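Local coordinates for holo-[acyl-carrier-protein] synthase (Neisseria meningitidis FAM18, PDB 5SUV) that belongs to the 4'-phosphopantetheinyl transferase superfamily and binds coenzyme A as part of a three-chain assembly, at residues T8-K14 and E115-F121; I31-E36 and R53-K57; P87-Y91 and V107-M111. All blocks are in the same frame, centred on the assembly; numbering follows the deposited sequence.

Contact 1 (T8-K14 and E115-F121)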
loop_
_atom_site.group_PDB
_atom_site.type_symbol
_atom_site.label_atom_id
_atom_site.label_comp_id
_atom_site.label_asym_id
_atom_site.label_seq_id
_atom_site.Cartn_x
_atom_site.Cartn_y
_atom_site.Cartn_z
ATOM N N THR A 8 2.882 -2.710 -5.594
ATOM C CA THR A 8 3.209 -2.882 -4.198
ATOM C C THR A 8 4.157 -4.062 -4.058
ATOM O O THR A 8 4.207 -4.954 -4.907
ATOM C CB THR A 8 1.938 -3.098 -3.354
ATOM O OG1 THR A 8 2.262 -3.015 -1.973
ATOM C CG2 THR A 8 1.315 -4.450 -3.668
ATOM N N ASP A 9 4.908 -4.055 -2.966
ATOM C CA ASP A 9 5.800 -5.161 -2.673
ATOM C C ASP A 9 6.011 -5.211 -1.166
ATOM O O ASP A 9 6.150 -4.169 -0.516
ATOM C CB ASP A 9 7.128 -4.988 -3.413
ATOM C CG ASP A 9 7.812 -6.304 -3.715
ATOM O OD1 ASP A 9 7.140 -7.246 -4.186
ATOM O OD2 ASP A 9 9.033 -6.391 -3.496
ATOM N N ILE A 10 6.012 -6.422 -0.617
ATOM C CA ILE A 10 6.454 -6.651 0.753
ATOM C C ILE A 10 7.658 -7.576 0.715
ATOM O O ILE A 10 7.696 -8.545 -0.051
ATOM C CB ILE A 10 5.331 -7.215 1.650
ATOM C CG1 ILE A 10 4.464 -8.194 0.870
ATOM C CG2 ILE A 10 4.509 -6.062 2.227
ATOM C CD1 ILE A 10 3.375 -8.850 1.706
ATOM N N VAL A 11 8.662 -7.235 1.509
ATOM C CA VAL A 11 9.948 -7.910 1.499
ATOM C C VAL A 11 10.353 -8.162 2.937
ATOM O O VAL A 11 10.344 -7.238 3.761
ATOM C CB VAL A 11 11.032 -7.086 0.777
ATOM C CG1 VAL A 11 12.395 -7.743 0.933
ATOM C CG2 VAL A 11 10.684 -6.932 -0.688
ATOM N N SER A 12 10.745 -9.396 3.223
ATOM C CA SER A 12 11.217 -9.788 4.543
ATOM C C SER A 12 12.721 -9.572 4.637
ATOM O O SER A 12 13.471 -10.010 3.758
ATOM C CB SER A 12 10.879 -11.255 4.800
ATOM O OG SER A 12 11.683 -11.768 5.840
ATOM N N LEU A 13 13.163 -8.875 5.681
ATOM C CA LEU A 13 14.602 -8.765 5.910
ATOM C C LEU A 13 15.261 -10.139 5.977
ATOM O O LEU A 13 16.377 -10.325 5.480
ATOM C CB LEU A 13 14.882 -7.985 7.193
ATOM C CG LEU A 13 14.321 -6.567 7.287
ATOM C CD1 LEU A 13 14.643 -5.967 8.640
ATOM C CD2 LEU A 13 14.872 -5.698 6.177
ATOM N N LYS A 14 14.592 -11.113 6.596
ATOM C CA LYS A 14 15.166 -12.451 6.686
ATOM C C LYS A 14 15.370 -13.052 5.302
ATOM O O LYS A 14 16.344 -13.779 5.071
ATOM C CB LYS A 14 14.273 -13.352 7.539
ATOM C CG LYS A 14 14.218 -12.952 9.008
ATOM C CD LYS A 14 13.215 -13.799 9.783
ATOM C CE LYS A 14 13.074 -13.324 11.222
ATOM N NZ LYS A 14 14.377 -13.331 11.951
ATOM N N GLU A 115 9.736 -3.955 12.070
ATOM C CA GLU A 115 10.283 -5.265 12.436
ATOM C C GLU A 115 10.885 -5.876 11.179
ATOM O O GLU A 115 11.781 -5.262 10.577
ATOM C CB GLU A 115 9.195 -6.115 13.097
ATOM C CG GLU A 115 8.585 -5.541 14.347
ATOM C CD GLU A 115 7.502 -6.444 14.893
ATOM O OE1 GLU A 115 7.758 -7.660 15.027
ATOM O OE2 GLU A 115 6.389 -5.947 15.165
ATOM N N ASP A 116 10.426 -7.039 10.738
ATOM C CA ASP A 116 11.006 -7.768 9.631
ATOM C C ASP A 116 10.438 -7.362 8.281
ATOM O O ASP A 116 10.955 -7.816 7.260
ATOM C CB ASP A 116 10.770 -9.269 9.825
ATOM C CG ASP A 116 11.485 -10.109 8.792
ATOM O OD1 ASP A 116 12.718 -9.979 8.683
ATOM O OD2 ASP A 116 10.816 -10.893 8.091
ATOM N N THR A 117 9.392 -6.546 8.248
ATOM C CA THR A 117 8.640 -6.295 7.025
ATOM C C THR A 117 9.048 -4.953 6.432
ATOM O O THR A 117 8.977 -3.920 7.107
ATOM C CB THR A 117 7.139 -6.321 7.310
ATOM O OG1 THR A 117 6.771 -7.613 7.805
ATOM C CG2 THR A 117 6.341 -6.044 6.058
ATOM N N VAL A 118 9.466 -4.969 5.169
ATOM C CA VAL A 118 9.668 -3.754 4.399
ATOM C C VAL A 118 8.568 -3.677 3.357
ATOM O O VAL A 118 8.227 -4.678 2.720
ATOM C CB VAL A 118 11.054 -3.709 3.730
ATOM C CG1 VAL A 118 11.202 -2.431 2.918
ATOM C CG2 VAL A 118 12.128 -3.785 4.778
ATOM N N LEU A 119 7.999 -2.496 3.201
ATOM C CA LEU A 119 6.861 -2.287 2.325
ATOM C C LEU A 119 7.141 -1.145 1.358
ATOM O O LEU A 119 7.695 -0.116 1.751
ATOM C CB LEU A 119 5.627 -1.983 3.164
ATOM C CG LEU A 119 4.330 -1.564 2.507
ATOM C CD1 LEU A 119 3.902 -2.631 1.549
ATOM C CD2 LEU A 119 3.300 -1.357 3.611
ATOM N N ALA A 120 6.741 -1.331 0.096
ATOM C CA ALA A 120 6.839 -0.294 -0.925
ATOM C C ALA A 120 5.513 -0.165 -1.668
ATOM O O ALA A 120 4.866 -1.165 -1.992
ATOM C CB ALA A 120 7.975 -0.590 -1.932
ATOM N N PHE A 121 5.119 1.079 -1.933
ATOM C CA PHE A 121 3.981 1.412 -2.781
ATOM C C PHE A 121 4.455 2.364 -3.876
ATOM O O PHE A 121 5.225 3.286 -3.605
ATOM C CB PHE A 121 2.854 2.099 -2.009
ATOM C CG PHE A 121 1.987 1.174 -1.212
ATOM C CD1 PHE A 121 2.434 0.631 -0.020
ATOM C CD2 PHE A 121 0.701 0.885 -1.635
ATOM C CE1 PHE A 121 1.620 -0.206 0.722
ATOM C CE2 PHE A 121 -0.120 0.050 -0.895
ATOM C CZ PHE A 121 0.341 -0.498 0.290
#
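Leu13 lies against Val118, its CD2 3.6 Å from Val118 CG2, where strand 3-12 gives way to helix 13-23. Alongside, strands 8-12 and 117-121 run antiparallel, their axes 4.7 Å apart at 162°. Two hydrogen-bonded pairs hold the register: Asp9 N to Ala120 O (3.1 Å) with Ala120 N to Asp9 O (3.0 Å), and Val11 N to Val118 O (2.9 Å) with Val118 N to Val11 O (2.8 Å). Thr8 OG1 adds a bond to Ala120 O at 3.2 Å. Side chains alternate: Val11, Val118 and Ala120 share a face with Asp9; Ile10, Leu119, Thr8 and Phe121 occupy the other, with Ile10 CG2 3.5 Å from Leu119 CD1. Asp116 finishes the pairing by serving the new helix. Asp116 O accepts from Leu13 N (2.9 Å), Asp116 OD1 from Lys14 N (3.0 Å) and Asp116 OD2 from Ser12 OG (2.6 Å), while Ser12, the N-cap, also bonds Arg15 N through OG. Leu119 and Phe121 meet their counterparts in both neighbouring subunits, and Asp9 belongs to a coenzyme A pocket. Joining the first and last strands of the chain in one antiparallel sheet, with the Val11/Val118 face on helix 46-63 and the Leu119/Phe121 face largely on the neighbouring subunits, is consistent with the trimeric holo-ACP synthase fold.

Contact 2 (I31-E36 and R53-K57)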
loop_
_atom_site.group_PDB
_atom_site.type_symbol
_atom_site.label_atom_id
_atom_site.label_comp_id
_atom_site.label_asym_id
_atom_site.label_seq_id
_atom_site.Cartn_x
_atom_site.Cartn_y
_atom_site.Cartn_z
ATOM N N ILE A 31 20.892 -6.564 -7.923
ATOM C CA ILE A 31 19.699 -5.781 -7.610
ATOM C C ILE A 31 19.961 -4.284 -7.675
ATOM O O ILE A 31 19.074 -3.508 -8.042
ATOM C CB ILE A 31 19.169 -6.152 -6.211
ATOM C CG1 ILE A 31 18.899 -7.649 -6.132
ATOM C CG2 ILE A 31 17.916 -5.355 -5.889
ATOM C CD1 ILE A 31 18.022 -8.182 -7.193
ATOM N N LEU A 32 21.167 -3.863 -7.318
ATOM C CA LEU A 32 21.474 -2.444 -7.236
ATOM C C LEU A 32 21.977 -1.927 -8.579
ATOM O O LEU A 32 22.621 -2.657 -9.336
ATOM C CB LEU A 32 22.534 -2.174 -6.180
ATOM C CG LEU A 32 22.197 -2.657 -4.773
ATOM C CD1 LEU A 32 23.338 -2.317 -3.847
ATOM C CD2 LEU A 32 20.873 -2.039 -4.294
ATOM N N THR A 33 21.686 -0.655 -8.856
ATOM C CA THR A 33 22.266 -0.009 -10.031
ATOM C C THR A 33 23.742 0.276 -9.783
ATOM O O THR A 33 24.183 0.355 -8.635
ATOM C CB THR A 33 21.557 1.308 -10.366
ATOM O OG1 THR A 33 21.901 2.312 -9.400
ATOM C CG2 THR A 33 20.055 1.147 -10.392
ATOM N N PRO A 34 24.528 0.462 -10.851
ATOM C CA PRO A 34 25.933 0.850 -10.660
ATOM C C PRO A 34 26.110 2.011 -9.697
ATOM O O PRO A 34 27.069 2.023 -8.919
ATOM C CB PRO A 34 26.384 1.221 -12.080
ATOM C CG PRO A 34 25.483 0.463 -12.976
ATOM C CD PRO A 34 24.158 0.383 -12.271
ATOM N N GLU A 35 25.187 2.975 -9.702
ATOM C CA GLU A 35 25.288 4.116 -8.798
ATOM C C GLU A 35 25.076 3.684 -7.355
ATOM O O GLU A 35 25.874 4.012 -6.467
ATOM C CB GLU A 35 24.259 5.184 -9.180
ATOM C CG GLU A 35 24.429 5.770 -10.576
ATOM C CD GLU A 35 23.831 4.909 -11.679
ATOM O OE1 GLU A 35 23.142 3.914 -11.375
ATOM O OE2 GLU A 35 24.060 5.229 -12.865
ATOM N N GLU A 36 23.995 2.948 -7.101
ATOM C CA GLU A 36 23.733 2.473 -5.750
ATOM C C GLU A 36 24.841 1.552 -5.272
ATOM O O GLU A 36 25.163 1.522 -4.079
ATOM C CB GLU A 36 22.398 1.745 -5.702
ATOM C CG GLU A 36 21.193 2.626 -5.911
ATOM C CD GLU A 36 19.950 1.817 -6.163
ATOM O OE1 GLU A 36 20.060 0.705 -6.718
ATOM O OE2 GLU A 36 18.866 2.289 -5.813
ATOM N N ARG A 53 15.495 -1.194 -1.464
ATOM C CA ARG A 53 15.707 -1.108 -2.906
ATOM C C ARG A 53 14.993 -2.242 -3.627
ATOM O O ARG A 53 14.320 -2.019 -4.637
ATOM C CB ARG A 53 17.209 -1.117 -3.226
ATOM C CG ARG A 53 18.017 0.016 -2.611
ATOM C CD ARG A 53 17.346 1.355 -2.787
ATOM N NE ARG A 53 18.254 2.491 -2.586
ATOM C CZ ARG A 53 18.624 2.968 -1.402
ATOM N NH1 ARG A 53 18.193 2.409 -0.280
ATOM N NH2 ARG A 53 19.432 4.010 -1.337
ATOM N N PHE A 54 15.100 -3.462 -3.104
ATOM C CA PHE A 54 14.438 -4.601 -3.725
ATOM C C PHE A 54 12.929 -4.388 -3.773
ATOM O O PHE A 54 12.300 -4.582 -4.818
ATOM C CB PHE A 54 14.802 -5.879 -2.963
ATOM C CG PHE A 54 14.359 -7.143 -3.625
ATOM C CD1 PHE A 54 14.902 -7.540 -4.827
ATOM C CD2 PHE A 54 13.396 -7.947 -3.036
ATOM C CE1 PHE A 54 14.488 -8.704 -5.447
ATOM C CE2 PHE A 54 12.979 -9.112 -3.651
ATOM C CZ PHE A 54 13.541 -9.499 -4.852
ATOM N N ALA A 55 12.330 -3.962 -2.656
ATOM C CA ALA A 55 10.884 -3.751 -2.657
ATOM C C ALA A 55 10.494 -2.625 -3.609
ATOM O O ALA A 55 9.505 -2.733 -4.338
ATOM C CB ALA A 55 10.372 -3.432 -1.254
ATOM N N ALA A 56 11.252 -1.528 -3.597
ATOM C CA ALA A 56 10.909 -0.380 -4.429
ATOM C C ALA A 56 11.032 -0.723 -5.909
ATOM O O ALA A 56 10.196 -0.321 -6.720
ATOM C CB ALA A 56 11.814 0.800 -4.076
ATOM N N LYS A 57 12.073 -1.461 -6.278
ATOM C CA LYS A 57 12.220 -1.839 -7.679
ATOM C C LYS A 57 11.127 -2.811 -8.101
ATOM O O LYS A 57 10.571 -2.704 -9.198
ATOM C CB LYS A 57 13.598 -2.440 -7.902
ATOM C CG LYS A 57 14.721 -1.484 -7.553
ATOM C CD LYS A 57 16.048 -2.209 -7.457
ATOM C CE LYS A 57 17.156 -1.305 -6.901
ATOM N NZ LYS A 57 18.057 -0.790 -7.986
#
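A buried salt-bridge network, backed by a small apolar patch, joins the turn between helices 25-31 and 34-39 to one side of helix 46-63. At its centre the carboxylate of Glu36 is shared between two basic side chains one helical turn apart: Glu36 OE1 takes a 2.8 Å salt bridge from Lys57 NZ, and Glu36 OE2 a longer one from Arg53 NE at 3.3 Å, weak as a hydrogen bond. Lys57 NZ bonds Ile77 O, and Glu36 OE2 bonds Ile79 N, which brings in strand 77-81; Phe74 O, just before that strand, also accepts from Lys57. Lys57 NZ donates to Ile31 O as well (2.9 Å), so the ammonium gathers both the end of helix 25-31 and the acid of helix 34-39. Thr33, the N-cap of helix 34-39, and Glu36 form a capping box: Glu36 N donates to Thr33 OG1 (3.2 Å), and Thr33 N returns a bond to Glu36 OE1 (3.0 Å). Glu36 OE1 thus serves both the capping box and the salt bridge to Lys57. In the apolar part of the contact, Ile31 CG2 meets the edge of the Phe54 ring at CD1, 3.9 Å away, and lies 4.0 Å from Lys57 CD. Leu32 CD2 sits 3.9 Å from Arg53 CG, and the guanidinium of Arg53 makes a cation-pi contact with Tyr49. Ile31 also touches bound coenzyme A, placing this end of the patch at the wall of its pocket.

Contact 3 (P87-Y91 and V107-M111). With COA (coenzyme A), chain F.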
loop_
_atom_site.group_PDB
_atom_site.type_symbol
_atom_site.label_atom_id
_atom_site.label_comp_id
_atom_site.label_asym_id
_atom_site.label_seq_id
_atom_site.Cartn_x
_atom_site.Cartn_y
_atom_site.Cartn_z
ATOM N N PRO A 87 11.681 9.588 -0.600
ATOM C CA PRO A 87 12.303 8.730 -1.611
ATOM C C PRO A 87 11.753 9.040 -2.991
ATOM O O PRO A 87 10.592 9.437 -3.142
ATOM C CB PRO A 87 11.912 7.318 -1.166
ATOM C CG PRO A 87 10.578 7.517 -0.522
ATOM C CD PRO A 87 10.653 8.861 0.169
ATOM N N GLU A 88 12.601 8.841 -4.004
ATOM C CA GLU A 88 12.222 9.091 -5.390
ATOM C C GLU A 88 13.101 8.254 -6.314
ATOM O O GLU A 88 14.216 7.861 -5.958
ATOM C CB GLU A 88 12.326 10.585 -5.731
ATOM C CG GLU A 88 13.694 11.179 -5.479
ATOM C CD GLU A 88 13.707 12.697 -5.567
ATOM O OE1 GLU A 88 12.623 13.316 -5.491
ATOM O OE2 GLU A 88 14.806 13.270 -5.707
ATOM N N PHE A 89 12.587 7.994 -7.511
ATOM C CA PHE A 89 13.279 7.157 -8.489
ATOM C C PHE A 89 14.192 7.980 -9.382
ATOM O O PHE A 89 13.878 9.125 -9.721
ATOM C CB PHE A 89 12.276 6.416 -9.374
ATOM C CG PHE A 89 11.514 5.341 -8.672
ATOM C CD1 PHE A 89 12.151 4.192 -8.245
ATOM C CD2 PHE A 89 10.151 5.471 -8.459
ATOM C CE1 PHE A 89 11.441 3.193 -7.609
ATOM C CE2 PHE A 89 9.431 4.469 -7.821
ATOM C CZ PHE A 89 10.070 3.335 -7.407
ATOM N N PHE A 90 15.317 7.381 -9.769
ATOM C CA PHE A 90 16.113 7.849 -10.897
ATOM C C PHE A 90 16.335 6.657 -11.818
ATOM O O PHE A 90 16.194 5.502 -11.405
ATOM C CB PHE A 90 17.432 8.493 -10.437
ATOM C CG PHE A 90 18.451 7.520 -9.930
ATOM C CD1 PHE A 90 19.302 6.874 -10.811
ATOM C CD2 PHE A 90 18.588 7.280 -8.570
ATOM C CE1 PHE A 90 20.248 5.989 -10.350
ATOM C CE2 PHE A 90 19.548 6.400 -8.104
ATOM C CZ PHE A 90 20.367 5.747 -8.994
ATOM N N TYR A 91 16.604 6.931 -13.095
ATOM C CA TYR A 91 16.509 5.901 -14.111
ATOM C C TYR A 91 17.777 5.831 -14.940
ATOM O O TYR A 91 18.412 6.850 -15.223
ATOM C CB TYR A 91 15.326 6.151 -15.049
ATOM C CG TYR A 91 14.060 6.385 -14.312
ATOM C CD1 TYR A 91 13.507 5.373 -13.558
ATOM C CD2 TYR A 91 13.412 7.605 -14.364
ATOM C CE1 TYR A 91 12.343 5.568 -12.864
ATOM C CE2 TYR A 91 12.218 7.802 -13.673
ATOM C CZ TYR A 91 11.705 6.787 -12.923
ATOM O OH TYR A 91 10.521 6.967 -12.228
ATOM N N VAL A 107 6.565 8.830 -11.556
ATOM C CA VAL A 107 6.362 7.634 -10.750
ATOM C C VAL A 107 6.667 7.996 -9.306
ATOM O O VAL A 107 7.793 8.400 -8.989
ATOM C CB VAL A 107 7.238 6.466 -11.219
ATOM C CG1 VAL A 107 6.871 5.222 -10.465
ATOM C CG2 VAL A 107 7.066 6.230 -12.717
ATOM N N SER A 108 5.664 7.854 -8.439
ATOM C CA SER A 108 5.760 8.189 -7.024
ATOM C C SER A 108 6.053 6.940 -6.198
ATOM O O SER A 108 5.649 5.831 -6.550
ATOM C CB SER A 108 4.461 8.841 -6.549
ATOM O OG SER A 108 4.281 10.093 -7.177
ATOM N N LEU A 109 6.786 7.136 -5.101
ATOM C CA LEU A 109 7.266 6.046 -4.267
ATOM C C LEU A 109 7.050 6.395 -2.807
ATOM O O LEU A 109 7.384 7.504 -2.377
ATOM C CB LEU A 109 8.761 5.807 -4.490
ATOM C CG LEU A 109 9.506 4.828 -3.576
ATOM C CD1 LEU A 109 8.873 3.470 -3.704
ATOM C CD2 LEU A 109 10.997 4.780 -3.949
ATOM N N SER A 110 6.579 5.424 -2.041
ATOM C CA SER A 110 6.642 5.508 -0.592
ATOM C C SER A 110 7.140 4.190 -0.033
ATOM O O SER A 110 6.834 3.121 -0.556
ATOM C CB SER A 110 5.272 5.837 0.029
ATOM O OG SER A 110 5.386 6.010 1.437
ATOM N N MET A 111 7.870 4.273 1.070
ATOM C CA MET A 111 8.344 3.071 1.728
ATOM C C MET A 111 8.111 3.168 3.225
ATOM O O MET A 111 8.063 4.259 3.791
ATOM C CB MET A 111 9.822 2.845 1.416
ATOM C CG MET A 111 10.009 2.404 -0.038
ATOM S SD MET A 111 11.710 2.056 -0.417
ATOM C CE MET A 111 12.417 3.681 -0.307
HETATM N N1A COA F . 8.573 12.385 2.907
HETATM C C2A COA F . 8.208 11.164 2.495
HETATM N N3A COA F . 8.740 10.024 2.843
HETATM C C4A COA F . 9.822 10.116 3.746
HETATM C C5A COA F . 10.342 11.342 4.260
HETATM C C6A COA F . 9.655 12.454 3.792
HETATM N N6A COA F . 10.032 13.641 4.199
HETATM N N7A COA F . 11.302 11.167 5.061
HETATM C C8A COA F . 11.448 9.869 5.068
HETATM N N9A COA F . 10.576 9.190 4.299
HETATM C C1B COA F . 10.507 7.792 4.100
HETATM C C2B COA F . 11.918 7.223 3.568
HETATM O O2B COA F . 11.792 6.384 2.481
HETATM C C3B COA F . 12.316 6.417 4.802
HETATM O O3B COA F . 13.017 5.313 4.527
HETATM P P3B COA F . 14.495 5.604 3.569
HETATM O O7A COA F . 15.127 4.441 4.027
HETATM O O8A COA F . 13.989 5.589 2.185
HETATM O O9A COA F . 14.880 6.915 4.106
HETATM C C4B COA F . 10.899 6.040 5.288
HETATM O O4B COA F . 10.239 7.248 5.300
HETATM C C5B COA F . 10.905 5.441 6.653
HETATM O O5B COA F . 9.573 4.974 6.884
HETATM P P1A COA F . 9.227 4.761 8.411
HETATM O O1A COA F . 10.159 3.804 9.051
HETATM O O2A COA F . 7.747 4.712 8.538
HETATM O O3A COA F . 9.771 6.161 9.044
HETATM P P2A COA F . 9.619 6.311 10.563
HETATM O O4A COA F . 8.344 5.886 11.039
HETATM O O5A COA F . 10.858 5.963 11.362
HETATM O O6A COA F . 9.552 7.954 10.648
HETATM C CBP COA F . 8.502 9.834 9.730
HETATM C CCP COA F . 8.438 8.363 9.957
HETATM C CDP COA F . 9.384 10.032 8.605
HETATM C CEP COA F . 7.147 10.358 9.339
HETATM C CAP COA F . 9.004 10.641 10.968
HETATM O OAP COA F . 8.956 11.996 10.739
HETATM C C9P COA F . 8.170 10.435 12.248
HETATM O O9P COA F . 7.128 11.061 12.371
HETATM N N8P COA F . 8.665 9.576 13.275
HETATM C C7P COA F . 7.912 9.321 14.553
HETATM C C6P COA F . 7.093 10.513 15.007
HETATM C C5P COA F . 7.135 10.652 16.519
HETATM O O5P COA F . 7.289 11.710 17.032
HETATM N N4P COA F . 6.965 9.527 17.322
HETATM C C3P COA F . 7.014 9.668 18.777
HETATM C C2P COA F . 5.657 9.940 19.371
HETATM S S1P COA F . 5.467 11.700 19.883
HETATM O O HOH W 1 7.887 9.844 -4.560
HETATM O O HOH W 2 10.165 9.283 -7.860
HETATM O O HOH W 3 9.464 9.630 -12.149
#
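Two strands from separate antiparallel sheets of this alpha+beta fold, 87-91 of the two-stranded hairpin and 107-111 on an outer strand of the three-stranded sheet within this chain, approach each other splayed, 6.1 Å apart at closest with directions 136° apart. No direct hydrogen bond joins them. The Phe89 ring reaches across to Val107 and Leu109: Phe89 CE2 is 3.8 Å from Val107 CG1 and 3.7 Å from Leu109 CB. Leu109 in turn fits the hollow between Phe89 and Pro87; its CD2 lies over one ring face in a CH-pi contact, 4.1 Å from the Phe89 centroid, and 3.9 Å from Pro87 CB. Pro87 CB also touches Met111 CE at 3.8 Å, and this pair borders the coenzyme A, with Pro87 CG 3.4 Å from O2B and Met111 CE 3.5 Å from O8A. Phe60 of helix 46-63 meets the Phe89 ring edge-to-face. On the backbone side, waters fill the gap that the splay opens: one links Pro87 O and Leu109 N, another Phe89 N and Val107 O. At the far end a third water lies 2.9 Å from Tyr91 OH and accepts from Val107 N at 3.1 Å.

From the N terminus, the chain lays down strand 3-12, whose partner, strand 117-125, arrives only at the end; contact 1 therefore closes a loop of about a hundred residues. Nested within it come contact 2, a short closure across the helical region, and then contact 3, which returns strand 106-114 to the hairpin strand 87-91. The two inner loops follow in series without crossing. Helix 46-63 joins all three: Ala55 packs on Val11, and Ala56 on Phe89 and Met111. Strand 117-125 lies between 3-12 and 106-114, so contacts 1 and 3 both reach the same sheet, contact 3 through 106-114, whereas contact 2 sits on the helical side and reaches contact 3 also through Phe90, which lies on Thr33 and Glu35.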